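Local coordinates for Spermidine/putrescine ABC transporter, periplasmic binding protein (Treponema pallidum, PDB 2V84), which probably binds polyamines such as spermidine and putrescine in the periplasm, serving as the receptor component of an ABC transporter, at residues Y57-N60 with E61-F64; T183-E186 with Q187-A190; A283-A286 with E287-D290; Y311-E314 with H315-E318. All blocks are in the same frame, centred on the assembly; numbering follows the deposited sequence. Where two conformers were deposited one is given.

All four contacts are local: each joins neighbours within its own continuous stretch. Contacts 1 and 2 mark two helix starts, capped by S59 and N185; contact 3 lies inside helix 282-292, and contact 4 is a 3-10 turn further along the chain. The centres of contacts 3 and 4 are about 17 Å apart, those of contacts 2 and 3 about 39 Å, on opposite sides of the chain's centre. Side chains of contacts 1 and 2 come within about 7 Å of those of predicted spermidine-site residues (S59 to D165, L189 to R167); L317 of contact 4 is about 10 Å from E168. N60 of contact 1 also lies about 3 Å from a bound MES molecule, probably from the crystallisation liquor.

Contact 1 of 4, residues Y57-N60 with E61-F64; sequences YASN and EDMF
M63 lays the root of its side chain over the ring of Y57. Its CB stands 3.4 Å from the centre of the Y57 ring and only 4° from the ring normal, a CH-pi contact, while M63 CG reaches 3.6 Å from Y57 CE2, off toward the phenol end. The methionine, with CG anti to the backbone N (chi1 171°), then bends at chi2 and chi3; a flexible, unbranched chain suits a place where it must lie along an aromatic face and still turn away. Next to this apolar pair the helix begins. S59 OG, short enough to fold back on the main chain, accepts from D62 N at 3.1 Å with a nearly straight N-H (167°), and the carbonyl oxygen of S59 receives M63 N at 3.1 Å. That backbone bond is consistent with M63 being held so that its CB meets the ring. Further out, Y30 meets the Y57 ring edge-to-face and W32 also packs on it, V77 touches both Y57 and M63, and M87 lies against M63. The whole is a serine N-cap at a strand-to-helix turn, joining parallel-sheet strand 51-57 to helix 60-67 in a periplasmic solute-binding fold.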
loop_
_atom_site.group_PDB
_atom_site.type_symbol
_atom_site.label_atom_id
_atom_site.label_comp_id
_atom_site.label_asym_id
_atom_site.label_seq_id
_atom_site.Cartn_x
_atom_site.Cartn_y
_atom_site.Cartn_z
ATOM N N TYR A 57 11.424 7.507 -1.626
ATOM C CA TYR A 57 12.031 6.207 -1.379
ATOM C C TYR A 57 11.230 5.146 -2.090
ATOM O O TYR A 57 10.036 5.336 -2.358
ATOM C CB TYR A 57 12.183 5.898 0.121
ATOM C CG TYR A 57 10.920 6.008 0.984
ATOM C CD1 TYR A 57 9.951 4.987 1.021
ATOM C CD2 TYR A 57 10.723 7.123 1.786
ATOM C CE1 TYR A 57 8.792 5.108 1.858
ATOM C CE2 TYR A 57 9.585 7.244 2.616
ATOM C CZ TYR A 57 8.636 6.240 2.643
ATOM O OH TYR A 57 7.532 6.398 3.468
ATOM N N ALA A 58 11.892 4.042 -2.407
ATOM C CA ALA A 58 11.282 2.987 -3.210
ATOM C C ALA A 58 10.762 1.799 -2.392
ATOM O O ALA A 58 10.171 0.867 -2.956
ATOM C CB ALA A 58 12.259 2.528 -4.297
ATOM N N SER A 59 10.972 1.839 -1.073
ATOM C CA SER A 59 10.485 0.803 -0.157
ATOM C C SER A 59 10.522 1.281 1.292
ATOM O O SER A 59 11.321 2.156 1.643
ATOM C CB SER A 59 11.306 -0.482 -0.293
ATOM O OG SER A 59 12.413 -0.474 0.580
ATOM N N ASN A 60 9.697 0.680 2.143
ATOM C CA ASN A 60 9.775 0.965 3.584
ATOM C C ASN A 60 11.050 0.480 4.253
ATOM O O ASN A 60 11.419 0.973 5.302
ATOM C CB ASN A 60 8.543 0.454 4.324
ATOM C CG ASN A 60 7.369 1.400 4.198
ATOM O OD1 ASN A 60 7.544 2.611 4.136
ATOM N ND2 ASN A 60 6.176 0.856 4.146
ATOM N N GLU A 61 11.727 -0.503 3.656
ATOM C CA GLU A 61 13.051 -0.898 4.152
ATOM C C GLU A 61 13.996 0.281 4.012
ATOM O O GLU A 61 14.699 0.646 4.954
ATOM C CB GLU A 61 13.613 -2.103 3.386
ATOM C CG GLU A 61 13.100 -3.452 3.860
ATOM C CD GLU A 61 13.334 -3.699 5.336
ATOM O OE1 GLU A 61 14.301 -3.145 5.905
ATOM O OE2 GLU A 61 12.538 -4.454 5.930
ATOM N N ASP A 62 13.985 0.880 2.824
ATOM C CA ASP A 62 14.857 2.030 2.514
ATOM C C ASP A 62 14.567 3.262 3.400
ATOM O O ASP A 62 15.481 3.895 3.931
ATOM C CB ASP A 62 14.666 2.424 1.045
ATOM C CG ASP A 62 15.398 1.510 0.086
ATOM O OD1 ASP A 62 16.312 0.768 0.520
ATOM O OD2 ASP A 62 15.057 1.537 -1.121
ATOM N N MET A 63 13.282 3.599 3.527
ATOM C CA MET A 63 12.814 4.637 4.435
ATOM C C MET A 63 13.329 4.349 5.818
ATOM O O MET A 63 13.890 5.237 6.470
ATOM C CB MET A 63 11.284 4.653 4.475
ATOM C CG MET A 63 10.692 5.556 5.558
ATOM S SD MET A 63 10.557 4.847 7.229
ATOM C CE MET A 63 9.319 3.584 6.913
ATOM N N PHE A 64 13.124 3.109 6.267
ATOM C CA PHE A 64 13.459 2.723 7.636
ATOM C C PHE A 64 14.930 2.979 7.882
ATOM O O PHE A 64 15.299 3.493 8.937
ATOM C CB PHE A 64 13.108 1.251 7.902
ATOM C CG PHE A 64 13.457 0.787 9.279
ATOM C CD1 PHE A 64 12.535 0.898 10.319
ATOM C CD2 PHE A 64 14.725 0.266 9.554
ATOM C CE1 PHE A 64 12.858 0.483 11.609
ATOM C CE2 PHE A 64 15.059 -0.149 10.838
ATOM C CZ PHE A 64 14.129 -0.035 11.873
#

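Contact 2 of 4, residues T183-E186 with Q187-A190; sequences TKNE and QELA
N185 and E188 cross at about a right angle, and in one of the two conformers of E188 its carboxylate stacks on the amide of N185, the planes 23° apart. The chi1 of -178° swings the N185 amide forward over the first helical turn, where OD1 takes the backbone N of E188 at 3.0 Å, the donor tilted 29° from the amide carbonyl plane. Asparagine suits this place because its short side chain offers an acceptor to a helix-start N-H that N185 O takes only weakly. From the other direction E188 reaches back, extended beyond CG, and brings OE2 to T183 OG1; the 2.5 Å between them is unusually short and, like the stack, doubtful because it rests on that one conformer. The same T183 OG1 weakly accepts N185 N at 3.3 Å, tying T183, two residues earlier, to the N-cap residue. T183 CG2 passes L189 CD2 at 3.9 Å, the two side chains sliding past each other in opposite senses. L189 is buried against M170 and L174 of helix 166-176 and H332 and Y333 of helix 330-342. This is an asparagine N-cap opening helix 186-200.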
loop_
_atom_site.group_PDB
_atom_site.type_symbol
_atom_site.label_atom_id
_atom_site.label_comp_id
_atom_site.label_asym_id
_atom_site.label_seq_id
_atom_site.Cartn_x
_atom_site.Cartn_y
_atom_site.Cartn_z
ATOM N N THR A 183 -0.149 -14.622 10.031
ATOM C CA THR A 183 0.026 -15.800 10.875
ATOM C C THR A 183 1.460 -15.948 11.389
ATOM O O THR A 183 2.425 -15.495 10.763
ATOM C CB THR A 183 -0.452 -17.101 10.181
ATOM O OG1 THR A 183 -0.696 -18.101 11.182
ATOM C CG2 THR A 183 0.578 -17.620 9.170
ATOM N N LYS A 184 1.574 -16.561 12.560
ATOM C CA LYS A 184 2.847 -16.805 13.183
ATOM C C LYS A 184 3.080 -18.308 13.222
ATOM O O LYS A 184 4.161 -18.765 13.624
ATOM C CB LYS A 184 2.835 -16.234 14.597
ATOM C CG LYS A 184 2.913 -14.703 14.623
ATOM C CD LYS A 184 1.870 -14.113 15.558
ATOM C CE LYS A 184 1.965 -12.598 15.581
ATOM N NZ LYS A 184 0.960 -11.997 16.509
ATOM N N ASN A 185 2.049 -19.056 12.820
ATOM C CA ASN A 185 2.082 -20.516 12.761
ATOM C C ASN A 185 3.025 -21.012 11.676
ATOM O O ASN A 185 2.844 -20.714 10.488
ATOM C CB ASN A 185 0.669 -21.076 12.552
ATOM C CG ASN A 185 0.630 -22.596 12.524
ATOM O OD1 ASN A 185 1.260 -23.237 11.683
ATOM N ND2 ASN A 185 -0.131 -23.178 13.444
ATOM N N GLU A 186 4.023 -21.780 12.101
ATOM C CA GLU A 186 5.107 -22.222 11.227
ATOM C C GLU A 186 4.680 -23.214 10.144
ATOM O O GLU A 186 5.196 -23.169 9.018
ATOM C CB GLU A 186 6.262 -22.783 12.070
ATOM C CG GLU A 186 7.119 -21.702 12.733
ATOM C CD GLU A 186 7.849 -22.191 13.984
ATOM O OE1 GLU A 186 8.159 -23.402 14.069
ATOM O OE2 GLU A 186 8.122 -21.358 14.884
ATOM N N GLN A 187 3.745 -24.112 10.450
ATOM C CA GLN A 187 3.294 -25.033 9.388
ATOM C C GLN A 187 2.390 -24.358 8.356
ATOM O O GLN A 187 2.327 -24.801 7.207
ATOM C CB GLN A 187 2.710 -26.367 9.893
ATOM C CG GLN A 187 1.832 -26.327 11.134
ATOM C CD GLN A 187 2.624 -26.407 12.432
ATOM O OE1 GLN A 187 3.744 -26.924 12.471
ATOM N NE2 GLN A 187 2.034 -25.907 13.502
ATOM N N GLU A 188 1.713 -23.285 8.764
ATOM C CA GLU A 188 0.900 -22.495 7.833
ATOM C C GLU A 188 1.774 -21.737 6.835
ATOM O O GLU A 188 1.432 -21.637 5.658
ATOM C CB GLU A 188 -0.035 -21.550 8.590
ATOM C CG GLU A 188 -1.171 -22.283 9.297
ATOM C CD GLU A 188 -2.055 -21.383 10.139
ATOM O OE1 GLU A 188 -3.085 -21.882 10.640
ATOM O OE2 GLU A 188 -1.731 -20.191 10.311
ATOM N N LEU A 189 2.900 -21.215 7.316
ATOM C CA LEU A 189 3.877 -20.532 6.470
ATOM C C LEU A 189 4.568 -21.452 5.480
ATOM O O LEU A 189 4.734 -21.098 4.313
ATOM C CB LEU A 189 4.903 -19.793 7.335
ATOM C CG LEU A 189 4.321 -18.589 8.083
ATOM C CD1 LEU A 189 5.278 -18.031 9.128
ATOM C CD2 LEU A 189 3.899 -17.493 7.105
ATOM N N ALA A 190 4.973 -22.634 5.943
ATOM C CA ALA A 190 5.539 -23.656 5.069
ATOM C C ALA A 190 4.549 -24.075 3.977
ATOM O O ALA A 190 4.923 -24.258 2.811
ATOM C CB ALA A 190 5.992 -24.870 5.906
#

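Contact 3 of 4, residues A283-A286 with E287-D290; sequences AHYA and EFLD
From A283 to D290 the chain makes regular alpha-helical turns: E287 N, F288 N, L289 N and D290 N bond to A283 O, H284 O, Y285 O and A286 O, with the L289 N to Y285 O bond at 2.9 Å. Y285 gathers the side-chain contacts. A chi1 of -161° sends its ring forward along the helix, where it meets residues both three and four positions on. F288 lies alongside it, pointing the same way; F288 CD2 stands over one face of the Y285 ring, displaced toward the rim, and comes to 3.7 Å from Y285 CE1. The two ring planes meet at 54° with centroids 5.3 Å apart, an oblique pair. Both methyls of L289 come against the CE2 side of the tyrosine, CD2 at 3.6 Å from Y285 CE2; a branched aliphatic chain can fit two carbons against one ring. The polar groups have partners beyond the helix. Y285 OH bonds to Y127 O of strand 125-137, E287 OE1 forms a salt bridge with K43 NZ and E287 OE2 a hydrogen bond with S39 OG, and D290 bonds to Q306 and the backbone of K307 and K308. The small methyl of A286 packs against Y305. The chemistry is therefore divided: an apolar seam of tyrosine, phenylalanine and leucine is buried, while the phenol oxygen and both carboxylates find partners in other parts of the fold, consistent with a helix fastened at several points to the surrounding chain.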
loop_
_atom_site.group_PDB
_atom_site.type_symbol
_atom_site.label_atom_id
_atom_site.label_comp_id
_atom_site.label_asym_id
_atom_site.label_seq_id
_atom_site.Cartn_x
_atom_site.Cartn_y
_atom_site.Cartn_z
ATOM N N ALA A 283 -11.334 18.634 0.182
ATOM C CA ALA A 283 -11.031 18.882 -1.228
ATOM C C ALA A 283 -9.621 18.459 -1.610
ATOM O O ALA A 283 -9.390 17.984 -2.732
ATOM C CB ALA A 283 -11.259 20.351 -1.579
ATOM N N HIS A 284 -8.692 18.623 -0.669
ATOM C CA HIS A 284 -7.285 18.299 -0.877
ATOM C C HIS A 284 -7.016 16.805 -0.761
ATOM O O HIS A 284 -6.133 16.276 -1.441
ATOM C CB HIS A 284 -6.421 19.089 0.100
ATOM C CG HIS A 284 -6.431 20.563 -0.160
ATOM N ND1 HIS A 284 -7.395 21.405 0.355
ATOM C CD2 HIS A 284 -5.611 21.341 -0.903
ATOM C CE1 HIS A 284 -7.156 22.641 -0.045
ATOM N NE2 HIS A 284 -6.075 22.631 -0.804
ATOM N N TYR A 285 -7.775 16.138 0.106
ATOM C CA TYR A 285 -7.770 14.679 0.170
ATOM C C TYR A 285 -8.407 14.075 -1.076
ATOM O O TYR A 285 -7.883 13.114 -1.646
ATOM C CB TYR A 285 -8.441 14.133 1.430
ATOM C CG TYR A 285 -8.007 12.702 1.652
ATOM C CD1 TYR A 285 -6.731 12.414 2.135
ATOM C CD2 TYR A 285 -8.849 11.646 1.343
ATOM C CE1 TYR A 285 -6.310 11.120 2.326
ATOM C CE2 TYR A 285 -8.439 10.332 1.520
ATOM C CZ TYR A 285 -7.166 10.077 1.999
ATOM O OH TYR A 285 -6.741 8.780 2.177
ATOM N N ALA A 286 -9.512 14.662 -1.523
ATOM C CA ALA A 286 -10.156 14.207 -2.751
ATOM C C ALA A 286 -9.238 14.373 -3.959
ATOM O O ALA A 286 -9.200 13.501 -4.812
ATOM C CB ALA A 286 -11.455 14.906 -2.967
ATOM N N GLU A 287 -8.487 15.474 -4.020
ATOM C CA GLU A 287 -7.494 15.660 -5.087
ATOM C C GLU A 287 -6.397 14.591 -5.051
ATOM O O GLU A 287 -5.915 14.144 -6.104
ATOM C CB GLU A 287 -6.900 17.081 -5.056
ATOM C CG GLU A 287 -5.711 17.306 -6.003
ATOM C CD GLU A 287 -5.148 18.714 -5.922
ATOM O OE1 GLU A 287 -5.925 19.642 -5.661
ATOM O OE2 GLU A 287 -3.930 18.903 -6.124
ATOM N N PHE A 288 -6.016 14.174 -3.842
ATOM C CA PHE A 288 -5.092 13.062 -3.654
ATOM C C PHE A 288 -5.673 11.766 -4.228
ATOM O O PHE A 288 -5.008 11.072 -5.002
ATOM C CB PHE A 288 -4.744 12.886 -2.170
ATOM C CG PHE A 288 -4.168 11.524 -1.836
ATOM C CD1 PHE A 288 -2.938 11.113 -2.355
ATOM C CD2 PHE A 288 -4.861 10.653 -1.005
ATOM C CE1 PHE A 288 -2.420 9.868 -2.061
ATOM C CE2 PHE A 288 -4.341 9.391 -0.701
ATOM C CZ PHE A 288 -3.121 9.002 -1.232
ATOM N N LEU A 289 -6.911 11.442 -3.859
ATOM C CA LEU A 289 -7.532 10.195 -4.300
ATOM C C LEU A 289 -7.708 10.147 -5.806
ATOM O O LEU A 289 -7.452 9.118 -6.437
ATOM C CB LEU A 289 -8.877 9.995 -3.610
ATOM C CG LEU A 289 -8.833 9.900 -2.088
ATOM C CD1 LEU A 289 -10.253 9.983 -1.545
ATOM C CD2 LEU A 289 -8.111 8.634 -1.583
ATOM N N ASP A 290 -8.120 11.278 -6.369
ATOM C CA ASP A 290 -8.403 11.403 -7.802
ATOM C C ASP A 290 -7.143 11.260 -8.641
ATOM O O ASP A 290 -7.218 10.895 -9.821
ATOM C CB ASP A 290 -8.997 12.771 -8.091
ATOM C CG ASP A 290 -10.455 12.881 -7.716
ATOM O OD1 ASP A 290 -11.089 11.882 -7.333
ATOM O OD2 ASP A 290 -10.980 14.004 -7.819
#

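Contact 4 of 4, residues Y311-E314 with H315-E318; sequences YYSE and HDLE
S313 and D316 close a 3-10 turn in the loop between helix 282-292 and strand 321-322, the two residues exchanging hydrogen bonds. The backbone N of S313 donates a hydrogen bond to D316 OD2 at 3.1 Å, met from well above the carboxylate plane, and S313 O in return accepts D316 N at 3.2 Å. The next backbone pair repeats the three-residue step, with L317 N on E314 O at 3.2 Å. Aspartate fits here because its short chain sets an acceptor beside the N-H of a residue three places earlier. A weak bond of 3.3 Å joins H315 N to S313 OG, which chi1 of 83° holds close over the main chain. Polar ends beyond the turn have partners in other parts of the fold: E314 OE1 forms a salt bridge with K108, and Y312 OH bonds to the hydroxyl of Y128. Two backbone acceptors are likewise met, D316 O by Q249 NE2 and L317 O by R114 NH1. The apolar side is simpler, L317 CD1 meeting the edge of the Y312 ring at 3.6 Å from CE1, near the ring plane. A chi1 of 60° sets E314 CG over the face of the H315 ring, a CH-pi contact 4.2 Å from that ring's centre. At the ring's edge, H315 ND1 donates to E318 OE2 at 2.8 Å, coming from above the carboxylate plane.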
loop_
_atom_site.group_PDB
_atom_site.type_symbol
_atom_site.label_atom_id
_atom_site.label_comp_id
_atom_site.label_asym_id
_atom_site.label_seq_id
_atom_site.Cartn_x
_atom_site.Cartn_y
_atom_site.Cartn_z
ATOM N N TYR A 311 -11.019 3.090 -9.157
ATOM C CA TYR A 311 -10.708 1.828 -9.838
ATOM C C TYR A 311 -11.181 0.619 -9.057
ATOM O O TYR A 311 -11.351 -0.454 -9.610
ATOM C CB TYR A 311 -9.212 1.711 -10.127
ATOM C CG TYR A 311 -8.743 2.695 -11.172
ATOM C CD1 TYR A 311 -9.482 2.900 -12.324
ATOM C CD2 TYR A 311 -7.564 3.429 -11.005
ATOM C CE1 TYR A 311 -9.077 3.796 -13.291
ATOM C CE2 TYR A 311 -7.147 4.347 -11.982
ATOM C CZ TYR A 311 -7.912 4.509 -13.118
ATOM O OH TYR A 311 -7.533 5.384 -14.107
ATOM N N TYR A 312 -11.362 0.799 -7.759
ATOM C CA TYR A 312 -12.038 -0.176 -6.920
ATOM C C TYR A 312 -12.826 0.598 -5.860
ATOM O O TYR A 312 -12.558 1.790 -5.649
ATOM C CB TYR A 312 -11.041 -1.156 -6.309
ATOM C CG TYR A 312 -9.848 -0.546 -5.597
ATOM C CD1 TYR A 312 -9.896 -0.271 -4.231
ATOM C CD2 TYR A 312 -8.658 -0.288 -6.276
ATOM C CE1 TYR A 312 -8.782 0.283 -3.563
ATOM C CE2 TYR A 312 -7.524 0.250 -5.604
ATOM C CZ TYR A 312 -7.604 0.535 -4.255
ATOM O OH TYR A 312 -6.509 1.052 -3.561
ATOM N N SER A 313 -13.825 -0.037 -5.244
ATOM C CA SER A 313 -14.617 0.644 -4.214
ATOM C C SER A 313 -14.034 0.366 -2.845
ATOM O O SER A 313 -13.197 -0.520 -2.701
ATOM C CB SER A 313 -16.109 0.277 -4.270
ATOM O OG SER A 313 -16.366 -0.932 -3.592
ATOM N N GLU A 314 -14.464 1.140 -1.848
ATOM C CA GLU A 314 -13.974 0.997 -0.479
ATOM C C GLU A 314 -14.523 -0.282 0.131
ATOM O O GLU A 314 -13.952 -0.826 1.074
ATOM C CB GLU A 314 -14.343 2.223 0.387
ATOM C CG GLU A 314 -15.836 2.487 0.510
ATOM C CD GLU A 314 -16.244 3.034 1.875
ATOM O OE1 GLU A 314 -15.381 3.143 2.781
ATOM O OE2 GLU A 314 -17.447 3.349 2.043
ATOM N N HIS A 315 -15.646 -0.748 -0.416
ATOM C CA HIS A 315 -16.281 -1.967 0.043
ATOM C C HIS A 315 -15.470 -3.205 -0.353
ATOM O O HIS A 315 -15.660 -4.276 0.219
ATOM C CB HIS A 315 -17.704 -2.065 -0.503
ATOM C CG HIS A 315 -18.553 -0.874 -0.179
ATOM N ND1 HIS A 315 -19.017 -0.614 1.095
ATOM C CD2 HIS A 315 -19.010 0.137 -0.958
ATOM C CE1 HIS A 315 -19.728 0.500 1.084
ATOM N NE2 HIS A 315 -19.745 0.971 -0.151
ATOM N N ASP A 316 -14.574 -3.042 -1.326
ATOM C CA ASP A 316 -13.667 -4.117 -1.767
ATOM C C ASP A 316 -12.569 -4.397 -0.754
ATOM O O ASP A 316 -11.831 -5.377 -0.890
ATOM C CB ASP A 316 -13.017 -3.767 -3.111
ATOM C CG ASP A 316 -13.999 -3.805 -4.259
ATOM O OD1 ASP A 316 -15.048 -4.465 -4.122
ATOM O OD2 ASP A 316 -13.723 -3.169 -5.301
ATOM N N LEU A 317 -12.449 -3.536 0.250
ATOM C CA LEU A 317 -11.403 -3.675 1.257
ATOM C C LEU A 317 -11.908 -4.222 2.596
ATOM O O LEU A 317 -11.126 -4.428 3.527
ATOM C CB LEU A 317 -10.697 -2.335 1.436
ATOM C CG LEU A 317 -9.980 -2.040 0.118
ATOM C CD1 LEU A 317 -10.115 -0.621 -0.291
ATOM C CD2 LEU A 317 -8.533 -2.475 0.203
ATOM N N GLU A 318 -13.210 -4.470 2.673
ATOM C CA GLU A 318 -13.848 -4.862 3.921
ATOM C C GLU A 318 -13.456 -6.274 4.372
ATOM O O GLU A 318 -13.087 -6.486 5.536
ATOM C CB GLU A 318 -15.368 -4.704 3.792
ATOM C CG GLU A 318 -15.788 -3.240 3.609
ATOM C CD GLU A 318 -17.289 -3.043 3.473
ATOM O OE1 GLU A 318 -18.053 -4.030 3.639
ATOM O OE2 GLU A 318 -17.700 -1.885 3.206
#